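Local coordinates for protein putative transcriptional regulator (MarR/EmrR family) (Acinetobacter sp. ADP1, PDB 3NRV) that probably binds DNA as a dimeric winged helix-turn-helix transcription factor of the MarR family and regulates transcription, at residues Tyr83-Gly88 against Asn99-Gly104; Gln34-Gly39 against Glu109-Phe114. All blocks are in the same frame, centred on the assembly; numbering follows the deposited sequence.

Contact 1: residues Tyr83-Gly88 against Asn99-Gly104; sequences YIEVNG and NLTEMG
Asn99 pairs with Glu85 in the base of the beta hairpin that forms the wing of this MarR-type winged helix-turn-helix fold. Theirs is an antiparallel hydrogen-bonded pair: Glu85 N donates to Asn99 O (2.8 Å) and Asn99 N donates to Glu85 O (2.9 Å). Their side chains emerge on the same face of the hairpin, where Glu85, a charged residue, suits an exposed position. Leu100 faces Ile84 as a non-hydrogen-bonded pair, and the two side chains diverge. Both are apolar, which suits them to pack against the helices: Ile84 on Leu78 and Val75 of helix 68-80 and Leu100 on Ile46 and Leu49 of helix 40-51. Thr101 follows the strand and N-caps helix 102-122. Its backbone N reaches Tyr83 O at 2.9 Å from above the carbonyl plane. With chi1 at 56°, OG1 lies between the backbone N and the carbonyl carbon, where it accepts from Gly104 N (3.1 Å) and is also hydrogen-bonded to Lys82 O; CG2 rests on the Ile84 backbone. Met103, a selenomethionine, makes an oblique Met-aromatic contact with Tyr83, its SE 5.2 Å from the ring centroid. Gly104, lacking a side chain, lets the helix come close: its CA lies at the edge of the Tyr83 ring and makes a CA-H...O contact of 3.4 Å with Tyr83 O.

Contact 2: residues Gln34-Gly39 against Glu109-Phe114; sequences QKFGIG and EVASDF
The C-terminal end of helix 13-36 meets the flank of helix 102-122 here, an aromatic helix-to-helix contact within the MarR fold, built around Phe36. The Phe36 ring lies over Ala111, whose CB stands 3.8 Å from the ring centroid and almost on its normal, a CH-pi contact. A methyl suits this place because a small residue lets the ring settle against the helix backbone: Phe36 CZ comes within 3.6 Å of Ala111 CA. Beside it, Val110 brings its CG2 branch to Phe36 CE1 at 3.8 Å. One turn further along, Phe114 has CG anti to its backbone N (chi1 -176°), which turns CG toward Phe36. There the edge of Phe36 points at the face of Phe114 in an offset edge-to-face pair, with centroids 5.7 Å apart and planes at 63°. Tyr32 adds another edge-to-face partner to Phe114. Lys6 of the second subunit packs on Ser112 and forms a salt bridge with Asp113. Lys35 suits an exposed helix end, its aliphatic chain crossing the Phe114 ring: CD lies over one face, offset toward the rim, 3.4 Å from Phe114 CE1.

Overall arrangement
Both contacts draw on helix 102-122: contact 1 takes its N-terminal start, contact 2 a part further along. In sequence contact 1 is nested within the loop closed by contact 2, and their centres lie about 17 Å apart. Contact 1 is partly buried, with Ile84 and Gly104 enclosed, and works mainly through backbone hydrogen bonds and a helix cap, as befits a hairpin strand running into a helix. Contact 2 is a surface contact, with Ala111 alone buried among its touching residues, and joins two helices through rings, methyls and an aliphatic lysine chain. The two meet directly where Tyr83 CE2 packs against Ile38 CG2 at 3.9 Å.

Contact 1: residues Tyr83-Gly88 against Asn99-Gly104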
loop_
_atom_site.group_PDB
_atom_site.type_symbol
_atom_site.label_atom_id
_atom_site.label_comp_id
_atom_site.label_asym_id
_atom_site.label_seq_id
_atom_site.Cartn_x
_atom_site.Cartn_y
_atom_site.Cartn_z
ATOM N N TYR C 83 9.009 2.510 -19.981
ATOM C CA TYR C 83 8.448 1.215 -19.577
ATOM C C TYR C 83 7.012 0.970 -20.030
ATOM O O TYR C 83 6.559 -0.184 -20.123
ATOM C CB TYR C 83 8.494 1.072 -18.056
ATOM C CG TYR C 83 9.898 0.903 -17.518
ATOM C CD1 TYR C 83 10.714 -0.115 -17.987
ATOM C CD2 TYR C 83 10.400 1.747 -16.546
ATOM C CE1 TYR C 83 12.002 -0.286 -17.502
ATOM C CE2 TYR C 83 11.702 1.578 -16.045
ATOM C CZ TYR C 83 12.487 0.555 -16.532
ATOM O OH TYR C 83 13.765 0.365 -16.068
ATOM N N ILE C 84 6.272 2.054 -20.236
ATOM C CA ILE C 84 4.886 1.946 -20.680
ATOM C C ILE C 84 4.649 2.891 -21.837
ATOM O O ILE C 84 5.436 3.802 -22.085
ATOM C CB ILE C 84 3.843 2.227 -19.537
ATOM C CG1 ILE C 84 3.839 3.709 -19.119
ATOM C CG2 ILE C 84 4.099 1.335 -18.339
ATOM C CD1 ILE C 84 2.878 4.609 -19.972
ATOM N N GLU C 85 3.561 2.661 -22.555
ATOM C CA GLU C 85 3.150 3.605 -23.583
ATOM C C GLU C 85 1.628 3.666 -23.568
ATOM O O GLU C 85 0.959 2.695 -23.190
ATOM C CB GLU C 85 3.646 3.137 -24.960
ATOM C CG GLU C 85 3.066 1.789 -25.333
ATOM C CD GLU C 85 3.702 1.168 -26.584
ATOM O OE1 GLU C 85 4.711 1.706 -27.098
ATOM O OE2 GLU C 85 3.177 0.132 -27.045
ATOM N N VAL C 86 1.085 4.814 -23.955
ATOM C CA VAL C 86 -0.357 4.981 -24.019
ATOM C C VAL C 86 -0.825 4.406 -25.339
ATOM O O VAL C 86 -0.305 4.754 -26.384
ATOM C CB VAL C 86 -0.775 6.454 -23.932
ATOM C CG1 VAL C 86 -2.291 6.587 -24.158
ATOM C CG2 VAL C 86 -0.377 7.030 -22.582
ATOM N N ASN C 87 -1.788 3.505 -25.281
ATOM C CA ASN C 87 -2.336 2.912 -26.487
ATOM C C ASN C 87 -3.699 3.537 -26.747
ATOM O O ASN C 87 -4.645 3.300 -26.005
ATOM C CB ASN C 87 -2.462 1.400 -26.331
ATOM C CG ASN C 87 -2.955 0.724 -27.593
ATOM O OD1 ASN C 87 -3.452 1.381 -28.510
ATOM N ND2 ASN C 87 -2.823 -0.603 -27.647
ATOM N N GLY C 88 -3.776 4.352 -27.792
ATOM C CA GLY C 88 -4.982 5.115 -28.070
ATOM C C GLY C 88 -6.139 4.287 -28.585
ATOM O O GLY C 88 -7.301 4.664 -28.411
ATOM N N ASN C 99 -0.177 0.315 -21.880
ATOM C CA ASN C 99 0.505 -0.960 -22.132
ATOM C C ASN C 99 1.990 -0.906 -21.778
ATOM O O ASN C 99 2.636 0.126 -21.940
ATOM C CB ASN C 99 0.432 -1.354 -23.612
ATOM C CG ASN C 99 -0.984 -1.514 -24.127
ATOM O OD1 ASN C 99 -1.891 -1.936 -23.415
ATOM N ND2 ASN C 99 -1.166 -1.198 -25.394
ATOM N N LEU C 100 2.539 -2.039 -21.353
ATOM C CA LEU C 100 3.991 -2.159 -21.199
ATOM C C LEU C 100 4.661 -2.034 -22.568
ATOM O O LEU C 100 4.138 -2.524 -23.559
ATOM C CB LEU C 100 4.351 -3.522 -20.598
ATOM C CG LEU C 100 3.867 -3.777 -19.170
ATOM C CD1 LEU C 100 4.080 -5.228 -18.770
ATOM C CD2 LEU C 100 4.598 -2.835 -18.224
ATOM N N THR C 101 5.797 -1.363 -22.638
ATOM C CA THR C 101 6.599 -1.431 -23.857
ATOM C C THR C 101 7.326 -2.784 -23.839
ATOM O O THR C 101 7.176 -3.564 -22.887
ATOM C CB THR C 101 7.641 -0.343 -23.876
ATOM O OG1 THR C 101 8.435 -0.459 -22.687
ATOM C CG2 THR C 101 6.978 1.060 -23.934
ATOM N N GLU C 102 8.114 -3.070 -24.871
ATOM C CA GLU C 102 8.938 -4.278 -24.842
ATOM C C GLU C 102 9.893 -4.254 -23.638
ATOM O O GLU C 102 10.096 -5.271 -22.984
ATOM C CB GLU C 102 9.726 -4.464 -26.147
ATOM C CG GLU C 102 10.306 -5.874 -26.308
ATOM C CD GLU C 102 11.150 -6.043 -27.575
ATOM O OE1 GLU C 102 11.209 -7.176 -28.110
ATOM O OE2 GLU C 102 11.754 -5.045 -28.035
HETATM N N MSE C 103 10.463 -3.092 -23.337
HETATM C CA MSE C 103 11.324 -2.982 -22.156
HETATM C C MSE C 103 10.563 -3.179 -20.842
HETATM O O MSE C 103 11.086 -3.772 -19.902
HETATM C CB MSE C 103 12.099 -1.663 -22.126
HETATM C CG MSE C 103 13.077 -1.585 -20.955
HETATM SE SE MSE C 103 14.409 -0.137 -21.069
HETATM C CE MSE C 103 13.852 0.645 -22.750
ATOM N N GLY C 104 9.328 -2.687 -20.763
ATOM C CA GLY C 104 8.537 -2.915 -19.569
ATOM C C GLY C 104 8.196 -4.390 -19.403
ATOM O O GLY C 104 8.160 -4.907 -18.289
#

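Contact 2: residues Gln34-Gly39 against Glu109-Phe114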
loop_
_atom_site.group_PDB
_atom_site.type_symbol
_atom_site.label_atom_id
_atom_site.label_comp_id
_atom_site.label_asym_id
_atom_site.label_seq_id
_atom_site.Cartn_x
_atom_site.Cartn_y
_atom_site.Cartn_z
ATOM N N GLN C 34 16.876 -0.546 -5.291
ATOM C CA GLN C 34 18.273 -0.979 -5.317
ATOM C C GLN C 34 18.524 -2.074 -6.341
ATOM O O GLN C 34 19.610 -2.162 -6.915
ATOM C CB GLN C 34 18.714 -1.449 -3.926
ATOM C CG GLN C 34 18.858 -0.287 -2.946
ATOM C CD GLN C 34 19.447 -0.703 -1.612
ATOM O OE1 GLN C 34 19.458 -1.886 -1.266
ATOM N NE2 GLN C 34 19.932 0.276 -0.847
ATOM N N LYS C 35 17.523 -2.917 -6.569
ATOM C CA LYS C 35 17.706 -4.054 -7.441
ATOM C C LYS C 35 17.351 -3.755 -8.895
ATOM O O LYS C 35 17.980 -4.289 -9.809
ATOM C CB LYS C 35 16.901 -5.239 -6.928
ATOM C CG LYS C 35 17.277 -6.551 -7.547
ATOM C CD LYS C 35 16.948 -7.687 -6.602
ATOM C CE LYS C 35 17.815 -8.912 -6.870
ATOM N NZ LYS C 35 19.257 -8.670 -6.548
ATOM N N PHE C 36 16.360 -2.894 -9.118
ATOM C CA PHE C 36 15.788 -2.741 -10.458
ATOM C C PHE C 36 15.676 -1.310 -10.877
ATOM O O PHE C 36 15.249 -1.024 -11.988
ATOM C CB PHE C 36 14.398 -3.423 -10.566
ATOM C CG PHE C 36 14.478 -4.905 -10.475
ATOM C CD1 PHE C 36 14.987 -5.638 -11.535
ATOM C CD2 PHE C 36 14.121 -5.564 -9.317
ATOM C CE1 PHE C 36 15.113 -6.997 -11.449
ATOM C CE2 PHE C 36 14.255 -6.925 -9.219
ATOM C CZ PHE C 36 14.750 -7.650 -10.293
ATOM N N GLY C 37 16.024 -0.402 -9.980
ATOM C CA GLY C 37 15.948 1.007 -10.300
ATOM C C GLY C 37 14.548 1.579 -10.444
ATOM O O GLY C 37 14.379 2.614 -11.076
ATOM N N ILE C 38 13.541 0.920 -9.865
ATOM C CA ILE C 38 12.179 1.475 -9.875
ATOM C C ILE C 38 11.630 1.459 -8.453
ATOM O O ILE C 38 12.092 0.688 -7.626
ATOM C CB ILE C 38 11.239 0.640 -10.777
ATOM C CG1 ILE C 38 11.283 -0.833 -10.355
ATOM C CG2 ILE C 38 11.649 0.761 -12.229
ATOM C CD1 ILE C 38 10.205 -1.694 -10.986
ATOM N N GLY C 39 10.656 2.306 -8.161
ATOM C CA GLY C 39 10.022 2.295 -6.850
ATOM C C GLY C 39 8.974 1.201 -6.721
ATOM O O GLY C 39 8.617 0.541 -7.708
ATOM N N GLU C 109 9.469 -9.499 -16.616
ATOM C CA GLU C 109 10.027 -10.836 -16.724
ATOM C C GLU C 109 11.111 -11.023 -15.667
ATOM O O GLU C 109 11.078 -11.987 -14.917
ATOM C CB GLU C 109 10.602 -11.034 -18.132
ATOM C CG GLU C 109 11.243 -12.399 -18.390
ATOM C CD GLU C 109 11.894 -12.480 -19.778
ATOM O OE1 GLU C 109 11.776 -11.510 -20.573
ATOM O OE2 GLU C 109 12.527 -13.513 -20.076
ATOM N N VAL C 110 12.053 -10.088 -15.581
ATOM C CA VAL C 110 13.126 -10.232 -14.602
ATOM C C VAL C 110 12.738 -9.890 -13.152
ATOM O O VAL C 110 13.238 -10.518 -12.222
ATOM C CB VAL C 110 14.448 -9.504 -15.030
ATOM C CG1 VAL C 110 14.934 -10.024 -16.392
ATOM C CG2 VAL C 110 14.275 -7.983 -15.051
ATOM N N ALA C 111 11.867 -8.906 -12.941
ATOM C CA ALA C 111 11.535 -8.495 -11.570
ATOM C C ALA C 111 10.480 -9.394 -10.926
ATOM O O ALA C 111 10.366 -9.434 -9.698
ATOM C CB ALA C 111 11.077 -7.033 -11.521
ATOM N N SER C 112 9.699 -10.107 -11.738
ATOM C CA SER C 112 8.638 -10.937 -11.170
ATOM C C SER C 112 9.227 -12.069 -10.318
ATOM O O SER C 112 8.652 -12.452 -9.305
ATOM C CB SER C 112 7.689 -11.465 -12.254
ATOM O OG SER C 112 8.389 -12.171 -13.254
ATOM N N ASP C 113 10.400 -12.573 -10.694
ATOM C CA ASP C 113 11.062 -13.602 -9.883
ATOM C C ASP C 113 11.362 -13.109 -8.465
ATOM O O ASP C 113 11.208 -13.837 -7.486
ATOM C CB ASP C 113 12.363 -14.028 -10.543
ATOM C CG ASP C 113 12.158 -14.504 -11.958
ATOM O OD1 ASP C 113 11.227 -15.302 -12.171
ATOM O OD2 ASP C 113 12.917 -14.078 -12.851
ATOM N N PHE C 114 11.798 -11.864 -8.383
ATOM C CA PHE C 114 12.087 -11.212 -7.122
ATOM C C PHE C 114 10.799 -11.017 -6.309
ATOM O O PHE C 114 10.781 -11.264 -5.104
ATOM C CB PHE C 114 12.770 -9.892 -7.435
ATOM C CG PHE C 114 13.232 -9.116 -6.233
ATOM C CD1 PHE C 114 14.279 -9.573 -5.444
ATOM C CD2 PHE C 114 12.666 -7.888 -5.937
ATOM C CE1 PHE C 114 14.734 -8.823 -4.354
ATOM C CE2 PHE C 114 13.123 -7.130 -4.852
ATOM C CZ PHE C 114 14.157 -7.604 -4.061
#